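PDB 3EK3: nitroreductase from Bacteroides fragilis NCTC 9343, which binds flavin mononucleotide and probably acts as an NAD(P)H-dependent oxidoreductase on nitrogenous compounds. Local coordinates for residues 10-14 / 121-126; 60-64 / 88-92; 128-134 / 163-169. All coordinates share one frame. Residues are numbered along the deposited sequence.

Overall arrangement
The three contacts reach one FMN from different sides of the fold. Interaction 1, where helices 6-13 and 109-126 meet, holds the phosphate through Arg-14; interaction 3, pairing strand 130-134 with strand 160-168, backs the isoalloxazine; interaction 2 ties helix 57-72 to the loop whose Tyr-92 grips the pyrimidine end. Interactions 1 and 3 have centres about 11 Å apart and touch, with Phe-121 CZ 3.4 Å from Trp-133 N, helix 109-126 being followed in the chain, after a short turn, by strand 130-134. Interactions 2 and 3 are centred about 13 Å apart and meet where Cys-90 O lies 3.4 Å from Ile-134 CD1. Interactions 1 and 2, with centres about 24 Å apart, do not touch.

Interaction 1 (10-14 / 121-126). With FMN (flavin mononucleotide), chain B.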
# COMPACT_ATOMS: atom_id res chain seq x y z
N THR A 10 -14.85 -7.88 1.60
CA THR A 10 -13.77 -8.01 2.56
C THR A 10 -13.03 -6.69 2.62
O THR A 10 -12.70 -6.22 3.68
CB THR A 10 -12.80 -9.14 2.18
OG1 THR A 10 -13.53 -10.39 2.13
CG2 THR A 10 -11.65 -9.25 3.18
N ILE A 11 -12.87 -6.07 1.47
CA ILE A 11 -12.21 -4.75 1.42
C ILE A 11 -12.99 -3.71 2.26
O ILE A 11 -12.38 -2.95 3.03
CB ILE A 11 -12.05 -4.28 -0.04
CG1 ILE A 11 -10.86 -5.02 -0.70
CG2 ILE A 11 -11.84 -2.77 -0.11
CD1 ILE A 11 -10.73 -4.85 -2.23
N LYS A 12 -14.30 -3.63 2.09
CA LYS A 12 -15.13 -2.74 2.91
C LYS A 12 -15.16 -3.12 4.38
O LYS A 12 -15.32 -2.25 5.23
CB LYS A 12 -16.56 -2.67 2.37
CG LYS A 12 -16.69 -1.98 1.04
CD LYS A 12 -18.09 -2.29 0.51
CE LYS A 12 -18.57 -1.30 -0.48
NZ LYS A 12 -20.01 -1.56 -0.84
N ALA A 13 -15.03 -4.41 4.69
CA ALA A 13 -15.17 -4.90 6.07
C ALA A 13 -13.89 -4.75 6.89
O ALA A 13 -13.95 -4.75 8.12
CB ALA A 13 -15.63 -6.34 6.09
N ARG A 14 -12.75 -4.62 6.22
CA ARG A 14 -11.46 -4.45 6.90
C ARG A 14 -11.46 -3.21 7.78
O ARG A 14 -11.70 -2.09 7.30
CB ARG A 14 -10.31 -4.36 5.90
CG ARG A 14 -8.93 -4.26 6.53
CD ARG A 14 -8.00 -3.29 5.82
NE ARG A 14 -8.64 -2.00 5.59
CZ ARG A 14 -8.78 -1.05 6.51
NH1 ARG A 14 -8.32 -1.22 7.73
NH2 ARG A 14 -9.42 0.05 6.20
N PHE A 121 -3.65 -7.32 5.74
CA PHE A 121 -4.92 -6.89 6.38
C PHE A 121 -6.11 -7.63 5.78
O PHE A 121 -6.99 -8.14 6.48
CB PHE A 121 -5.20 -5.41 6.21
CG PHE A 121 -4.24 -4.47 6.95
CD1 PHE A 121 -3.56 -4.83 8.14
CD2 PHE A 121 -4.10 -3.17 6.49
CE1 PHE A 121 -2.71 -3.89 8.79
CE2 PHE A 121 -3.28 -2.23 7.14
CZ PHE A 121 -2.58 -2.61 8.29
N LEU A 122 -6.14 -7.64 4.45
CA LEU A 122 -7.24 -8.26 3.73
C LEU A 122 -7.26 -9.78 3.88
O LEU A 122 -8.31 -10.39 4.13
CB LEU A 122 -7.19 -7.83 2.26
CG LEU A 122 -7.43 -6.34 2.01
CD1 LEU A 122 -7.24 -5.97 0.50
CD2 LEU A 122 -8.80 -5.85 2.52
N ALA A 123 -6.09 -10.39 3.79
CA ALA A 123 -5.93 -11.80 4.09
C ALA A 123 -6.46 -12.10 5.51
O ALA A 123 -7.21 -13.04 5.72
CB ALA A 123 -4.47 -12.19 3.95
N ALA A 124 -6.03 -11.30 6.48
CA ALA A 124 -6.44 -11.49 7.88
C ALA A 124 -7.94 -11.36 8.00
O ALA A 124 -8.59 -12.21 8.61
CB ALA A 124 -5.74 -10.49 8.77
N THR A 125 -8.52 -10.32 7.41
CA THR A 125 -9.96 -10.12 7.49
C THR A 125 -10.68 -11.32 6.91
O THR A 125 -11.67 -11.79 7.48
CB THR A 125 -10.40 -8.82 6.79
OG1 THR A 125 -9.77 -7.70 7.41
CG2 THR A 125 -11.92 -8.65 6.89
N SER A 126 -10.19 -11.84 5.78
CA SER A 126 -10.87 -12.99 5.14
C SER A 126 -10.84 -14.25 5.99
O SER A 126 -11.64 -15.16 5.75
CB SER A 126 -10.27 -13.30 3.77
OG SER A 126 -9.06 -14.01 3.93
N1 FMN B . -3.59 2.96 13.65
C2 FMN B . -3.03 2.86 14.90
O2 FMN B . -3.71 2.52 15.87
N3 FMN B . -1.71 3.19 15.13
C4 FMN B . -0.93 3.61 14.10
O4 FMN B . 0.29 3.67 14.31
C4A FMN B . -1.49 3.69 12.82
N5 FMN B . -0.72 4.09 11.76
C5A FMN B . -1.23 4.15 10.48
C6 FMN B . -0.39 4.53 9.43
C7 FMN B . -0.87 4.57 8.12
C7M FMN B . 0.09 4.78 6.95
C8 FMN B . -2.19 4.18 7.87
C8M FMN B . -2.57 3.76 6.47
C9 FMN B . -3.02 3.79 8.93
C9A FMN B . -2.55 3.77 10.24
N10 FMN B . -3.37 3.41 11.32
C10 FMN B . -2.83 3.32 12.59
C1' FMN B . -4.80 2.98 11.11
C2' FMN B . -5.67 4.19 10.77
O2' FMN B . -5.92 4.95 11.94
C3' FMN B . -7.00 3.66 10.24
O3' FMN B . -6.75 3.08 8.98
C4' FMN B . -8.04 4.78 10.05
O4' FMN B . -8.45 5.31 11.30
C5' FMN B . -9.27 4.26 9.30
O5' FMN B . -9.91 3.24 10.06
P FMN B . -10.16 1.75 9.47
O1P FMN B . -10.81 1.90 8.15
O2P FMN B . -10.94 0.95 10.53
O3P FMN B . -8.83 1.12 9.18
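The phosphate end of the FMN site begins here, where the last turn of helix 6-13 packs against helix 109-126 and the chain leaves helical geometry at Arg-14. FMN O3P lies at the edge of the guanidinium, near its plane: Arg-14 NH1 donates a hydrogen bond to FMN O3P at 2.8 Å, while Arg-14 NH2 bonds to FMN O1P at 3.0 Å and to FMN O3P at 3.2 Å. Lys-179 and Ser-16 also bond to the cofactor, and Arg-14 NH2 donates in addition to Tyr-39 O of the second subunit. The aliphatic part of the arginine lies along helix 109-126, with Arg-14 CD 3.5 Å from Phe-121 CB and Arg-14 CG 3.6 Å from Thr-125 OG1. That hydroxyl turns back on its own helix, Thr-125 OG1 donating to Phe-121 O at 3.0 Å. Behind the arginine, residues 10-13 meet residues 122-126 through van der Waals packing. Leu-122 CD2 reaches Ile-11 CA at 3.7 Å and Ile-11 CG1 at 3.9 Å, and the methyl Thr-10 CG2 rests 3.7 Å from Leu-122 O and 3.8 Å from Thr-125 CG2. Asn-119 of the second subunit packs on both Ile-11 and Leu-122, so the dimer interface adjoins this helix pair. An arginine just past the N-terminal helix, with its charge on the FMN phosphate, is characteristic of the flavin site of the nitroreductase fold.

Interaction 2 (60-64 / 88-92); sequences LEELN and YCCYY. With FMN (flavin mononucleotide), chain B.
Within helix 57-72, residues 60-64 are regularly helical, with Asn-64 N bonded to Leu-60 O at 2.9 Å. In the facing loop Tyr-88 and Cys-89 are extended (phi/psi -53/127° and -135/110°); a type I beta turn then runs from Cys-89 to Tyr-92 around Cys-90 (-62/-27°) and Tyr-91 (-104/13°), closed by Tyr-92 N to Cys-89 O at 3.1 Å. Leu-60 points toward the loop, its CB 3.4 Å from Tyr-91 CZ. At Glu-61, CG comes 3.5 Å from Tyr-91 OH. One turn on from Leu-60, Asn-64 (chi1 t, chi2 70°) makes the polar link: its OD1 accepts from Cys-90 N at 3.0 Å, nearly linearly at 172°, and its ND2 donates to Tyr-88 O at 3.0 Å. The Asn-64 and Cys-89 CA atoms are 6.4 Å apart. Tyr-91 (chi1 p) turns its ring edge to Asn-64, CE1 3.9 Å from Asn-64 CB. Tyr-92 (phi 58°) donates from OH to FMN O2 at 2.6 Å. A helix asparagine thus secures a turn-bearing loop that carries Tyr-92 to the pyrimidine end of the FMN pocket.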
# COMPACT_ATOMS: atom_id res chain seq x y z
N LEU A 60 7.62 -8.99 22.35
CA LEU A 60 6.80 -7.82 21.96
C LEU A 60 6.83 -6.73 23.04
O LEU A 60 6.98 -5.57 22.75
CB LEU A 60 5.38 -8.25 21.65
CG LEU A 60 5.26 -9.02 20.36
CD1 LEU A 60 3.84 -9.68 20.31
CD2 LEU A 60 5.62 -8.17 19.12
N GLU A 61 6.71 -7.16 24.29
CA GLU A 61 6.75 -6.24 25.41
C GLU A 61 8.10 -5.54 25.50
O GLU A 61 8.17 -4.34 25.72
CB GLU A 61 6.37 -6.97 26.70
CG GLU A 61 4.91 -7.44 26.66
CD GLU A 61 4.41 -8.01 27.98
OE1 GLU A 61 5.23 -8.22 28.92
OE2 GLU A 61 3.17 -8.25 28.07
N GLU A 62 9.19 -6.29 25.32
CA GLU A 62 10.52 -5.69 25.34
C GLU A 62 10.72 -4.65 24.22
O GLU A 62 11.33 -3.59 24.44
CB GLU A 62 11.61 -6.80 25.24
CG GLU A 62 11.72 -7.65 26.49
CD GLU A 62 12.90 -8.63 26.47
OE1 GLU A 62 13.36 -9.00 25.37
OE2 GLU A 62 13.40 -8.96 27.57
N LEU A 63 10.26 -4.98 23.03
CA LEU A 63 10.34 -4.08 21.89
C LEU A 63 9.55 -2.79 22.16
O LEU A 63 10.02 -1.68 21.93
CB LEU A 63 9.80 -4.78 20.65
CG LEU A 63 9.71 -3.96 19.37
CD1 LEU A 63 11.07 -3.41 19.00
CD2 LEU A 63 9.13 -4.82 18.20
N ASN A 64 8.35 -2.96 22.71
CA ASN A 64 7.54 -1.80 23.10
C ASN A 64 8.25 -0.94 24.14
O ASN A 64 8.22 0.29 24.04
CB ASN A 64 6.15 -2.26 23.57
CG ASN A 64 5.23 -1.10 23.88
OD1 ASN A 64 4.79 -0.39 22.97
ND2 ASN A 64 4.95 -0.89 25.16
N TYR A 88 1.07 2.41 28.03
CA TYR A 88 1.11 2.51 26.58
C TYR A 88 1.70 1.27 25.93
O TYR A 88 2.79 0.83 26.33
CB TYR A 88 1.95 3.71 26.18
CG TYR A 88 2.04 3.83 24.68
CD1 TYR A 88 0.95 4.24 23.93
CD2 TYR A 88 3.22 3.50 24.02
CE1 TYR A 88 1.05 4.34 22.54
CE2 TYR A 88 3.32 3.61 22.65
CZ TYR A 88 2.24 4.03 21.92
OH TYR A 88 2.36 4.13 20.55
N CYS A 89 0.96 0.70 24.98
CA CYS A 89 1.41 -0.43 24.18
C CYS A 89 1.03 -0.13 22.74
O CYS A 89 -0.15 -0.12 22.39
CB CYS A 89 0.75 -1.72 24.62
SG CYS A 89 1.27 -3.12 23.69
N CYS A 90 2.03 0.13 21.90
CA CYS A 90 1.78 0.55 20.54
C CYS A 90 1.03 -0.51 19.73
O CYS A 90 0.31 -0.15 18.81
CB CYS A 90 3.06 0.97 19.82
SG CYS A 90 4.28 -0.34 19.52
N TYR A 91 1.16 -1.78 20.09
CA TYR A 91 0.51 -2.85 19.32
C TYR A 91 -0.73 -3.41 20.00
O TYR A 91 -1.28 -4.44 19.59
CB TYR A 91 1.51 -3.99 18.96
CG TYR A 91 2.07 -4.68 20.16
CD1 TYR A 91 3.16 -4.16 20.82
CD2 TYR A 91 1.48 -5.79 20.70
CE1 TYR A 91 3.65 -4.73 21.96
CE2 TYR A 91 1.97 -6.38 21.83
CZ TYR A 91 3.06 -5.84 22.47
OH TYR A 91 3.58 -6.38 23.64
N TYR A 92 -1.22 -2.70 21.02
CA TYR A 92 -2.50 -3.03 21.64
C TYR A 92 -2.61 -4.45 22.20
O TYR A 92 -3.69 -5.00 22.26
CB TYR A 92 -3.65 -2.76 20.66
CG TYR A 92 -3.58 -1.37 20.06
CD1 TYR A 92 -3.74 -0.26 20.85
CD2 TYR A 92 -3.36 -1.19 18.72
CE1 TYR A 92 -3.69 1.04 20.32
CE2 TYR A 92 -3.28 0.08 18.16
CZ TYR A 92 -3.43 1.19 18.97
OH TYR A 92 -3.37 2.46 18.41
N1 FMN B . -3.59 2.96 13.65
C2 FMN B . -3.03 2.86 14.90
O2 FMN B . -3.71 2.52 15.87
N3 FMN B . -1.71 3.19 15.13
C4 FMN B . -0.93 3.61 14.10
O4 FMN B . 0.29 3.67 14.31
C4A FMN B . -1.49 3.69 12.82
N5 FMN B . -0.72 4.09 11.76
C5A FMN B . -1.23 4.15 10.48
C6 FMN B . -0.39 4.53 9.43
C7 FMN B . -0.87 4.57 8.12
C7M FMN B . 0.09 4.78 6.95
C8 FMN B . -2.19 4.18 7.87
C8M FMN B . -2.57 3.76 6.47
C9 FMN B . -3.02 3.79 8.93
C9A FMN B . -2.55 3.77 10.24
N10 FMN B . -3.37 3.41 11.32
C10 FMN B . -2.83 3.32 12.59
C1' FMN B . -4.80 2.98 11.11
C2' FMN B . -5.67 4.19 10.77
O2' FMN B . -5.92 4.95 11.94
C3' FMN B . -7.00 3.66 10.24
O3' FMN B . -6.75 3.08 8.98
C4' FMN B . -8.04 4.78 10.05
O4' FMN B . -8.45 5.31 11.30
C5' FMN B . -9.27 4.26 9.30
O5' FMN B . -9.91 3.24 10.06
P FMN B . -10.16 1.75 9.47
O1P FMN B . -10.81 1.90 8.15
O2P FMN B . -10.94 0.95 10.53
O3P FMN B . -8.83 1.12 9.18

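Interaction 3 (128-134 / 163-169); sequences GIASCWI and GCVALGY. With FMN (flavin mononucleotide), chain B.
Trp-133 (chi1 t, chi2 -67°) sets one indole face over FMN C6, the opposite face carrying Cys-164 O; its NE1 is hydrogen-bonded to Asn-135 OD1. Strands 130-134 and 163-168 run antiparallel, their axes 4.6 Å apart at 153°. Ala-130/Gly-168, Cys-132/Ala-166 and Ile-134/Cys-164 are hydrogen-bonded pairs, each with two reciprocal N-H...O bonds, such as Ile-134 N to Cys-164 O at 2.8 Å and Cys-132 N to Ala-166 O at 3.3 Å; Ala-130 N to Gly-168 O, 2.7 Å, is weak. Ser-131/Leu-167 and Trp-133/Val-165 are non-hydrogen-bonded, their side chains on the face packed by helix 109-126 or helix 27-38. Ile-134 (chi1 m) places CG1 3.8 Å from Ala-166 CB. Gly-163 is extended; a CB there would clash with Trp-133 CZ2. Gly-128 (phi 71°) ends helix 109-126 in a Schellman motif. With Trp-133 O 3.1 Å from FMN C4A, the strand meets the flavin through a carbonyl and an apolar ring surface, consistent with van der Waals support of the isoalloxazine, which the backbone pairing holds in place.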
# COMPACT_ATOMS: atom_id res chain seq x y z
N GLY A 128 -11.11 -14.09 9.47
CA GLY A 128 -11.64 -13.68 10.78
C GLY A 128 -10.66 -13.17 11.81
O GLY A 128 -10.97 -13.12 13.00
N ILE A 129 -9.50 -12.75 11.32
CA ILE A 129 -8.40 -12.26 12.13
C ILE A 129 -8.34 -10.73 12.05
O ILE A 129 -8.26 -10.17 10.95
CB ILE A 129 -7.09 -12.91 11.66
CG1 ILE A 129 -7.05 -14.37 12.11
CG2 ILE A 129 -5.86 -12.11 12.15
CD1 ILE A 129 -5.97 -15.22 11.44
N ALA A 130 -8.43 -10.08 13.20
CA ALA A 130 -8.35 -8.62 13.29
C ALA A 130 -6.93 -8.18 13.04
O ALA A 130 -5.97 -8.92 13.28
CB ALA A 130 -8.80 -8.13 14.70
N SER A 131 -6.80 -6.92 12.61
CA SER A 131 -5.50 -6.33 12.33
C SER A 131 -5.52 -4.83 12.53
O SER A 131 -6.58 -4.22 12.70
CB SER A 131 -5.07 -6.67 10.90
OG SER A 131 -5.98 -6.09 9.96
N CYS A 132 -4.33 -4.27 12.59
CA CYS A 132 -4.12 -2.81 12.63
C CYS A 132 -2.73 -2.45 12.16
O CYS A 132 -1.77 -3.15 12.48
CB CYS A 132 -4.32 -2.30 14.06
SG CYS A 132 -4.53 -0.52 14.29
N TRP A 133 -2.61 -1.32 11.45
CA TRP A 133 -1.32 -0.71 11.14
C TRP A 133 -0.75 -0.18 12.44
O TRP A 133 -1.40 0.60 13.12
CB TRP A 133 -1.48 0.46 10.16
CG TRP A 133 -0.20 0.96 9.59
CD1 TRP A 133 0.81 1.58 10.26
CD2 TRP A 133 0.20 0.91 8.22
NE1 TRP A 133 1.82 1.89 9.40
CE2 TRP A 133 1.48 1.50 8.13
CE3 TRP A 133 -0.40 0.43 7.05
CZ2 TRP A 133 2.17 1.59 6.93
CZ3 TRP A 133 0.27 0.52 5.86
CH2 TRP A 133 1.55 1.13 5.80
N ILE A 134 0.47 -0.58 12.76
CA ILE A 134 1.23 -0.04 13.86
C ILE A 134 2.44 0.71 13.28
O ILE A 134 3.31 0.08 12.67
CB ILE A 134 1.66 -1.18 14.82
CG1 ILE A 134 0.45 -2.10 15.14
CG2 ILE A 134 2.31 -0.63 16.05
CD1 ILE A 134 -0.73 -1.36 15.83
N GLY A 163 6.21 -0.14 8.09
CA GLY A 163 4.99 -0.32 8.88
C GLY A 163 4.94 -1.67 9.54
O GLY A 163 5.74 -2.56 9.21
N CYS A 164 4.07 -1.80 10.54
CA CYS A 164 3.87 -3.10 11.18
C CYS A 164 2.38 -3.47 11.17
O CYS A 164 1.50 -2.60 11.11
CB CYS A 164 4.43 -3.11 12.61
SG CYS A 164 6.17 -2.72 12.77
N VAL A 165 2.13 -4.76 11.23
CA VAL A 165 0.80 -5.31 11.28
C VAL A 165 0.56 -6.07 12.57
O VAL A 165 1.14 -7.13 12.77
CB VAL A 165 0.65 -6.29 10.10
CG1 VAL A 165 -0.74 -6.97 10.05
CG2 VAL A 165 0.97 -5.59 8.74
N ALA A 166 -0.35 -5.55 13.41
CA ALA A 166 -0.83 -6.28 14.56
C ALA A 166 -1.81 -7.29 14.05
O ALA A 166 -2.61 -6.98 13.16
CB ALA A 166 -1.54 -5.34 15.58
N LEU A 167 -1.76 -8.49 14.61
CA LEU A 167 -2.70 -9.53 14.24
C LEU A 167 -3.21 -10.27 15.47
O LEU A 167 -2.46 -10.55 16.40
CB LEU A 167 -2.06 -10.57 13.30
CG LEU A 167 -1.57 -10.15 11.92
CD1 LEU A 167 -0.71 -11.27 11.37
CD2 LEU A 167 -2.73 -9.81 10.96
N GLY A 168 -4.49 -10.65 15.43
CA GLY A 168 -5.13 -11.36 16.54
C GLY A 168 -6.62 -11.47 16.34
O GLY A 168 -7.15 -11.14 15.29
N TYR A 169 -7.30 -11.92 17.38
CA TYR A 169 -8.75 -11.89 17.40
C TYR A 169 -9.23 -10.66 18.14
O TYR A 169 -8.71 -10.32 19.21
CB TYR A 169 -9.30 -13.14 18.05
CG TYR A 169 -8.91 -14.39 17.34
CD1 TYR A 169 -9.54 -14.77 16.16
CD2 TYR A 169 -7.87 -15.19 17.83
CE1 TYR A 169 -9.16 -15.93 15.49
CE2 TYR A 169 -7.49 -16.35 17.17
CZ TYR A 169 -8.14 -16.71 16.01
OH TYR A 169 -7.76 -17.86 15.38
N1 FMN B . -3.59 2.96 13.65
C2 FMN B . -3.03 2.86 14.90
O2 FMN B . -3.71 2.52 15.87
N3 FMN B . -1.71 3.19 15.13
C4 FMN B . -0.93 3.61 14.10
O4 FMN B . 0.29 3.67 14.31
C4A FMN B . -1.49 3.69 12.82
N5 FMN B . -0.72 4.09 11.76
C5A FMN B . -1.23 4.15 10.48
C6 FMN B . -0.39 4.53 9.43
C7 FMN B . -0.87 4.57 8.12
C7M FMN B . 0.09 4.78 6.95
C8 FMN B . -2.19 4.18 7.87
C8M FMN B . -2.57 3.76 6.47
C9 FMN B . -3.02 3.79 8.93
C9A FMN B . -2.55 3.77 10.24
N10 FMN B . -3.37 3.41 11.32
C10 FMN B . -2.83 3.32 12.59
C1' FMN B . -4.80 2.98 11.11
C2' FMN B . -5.67 4.19 10.77
O2' FMN B . -5.92 4.95 11.94
C3' FMN B . -7.00 3.66 10.24
O3' FMN B . -6.75 3.08 8.98
C4' FMN B . -8.04 4.78 10.05
O4' FMN B . -8.45 5.31 11.30
C5' FMN B . -9.27 4.26 9.30
O5' FMN B . -9.91 3.24 10.06
P FMN B . -10.16 1.75 9.47
O1P FMN B . -10.81 1.90 8.15
O2P FMN B . -10.94 0.95 10.53
O3P FMN B . -8.83 1.12 9.18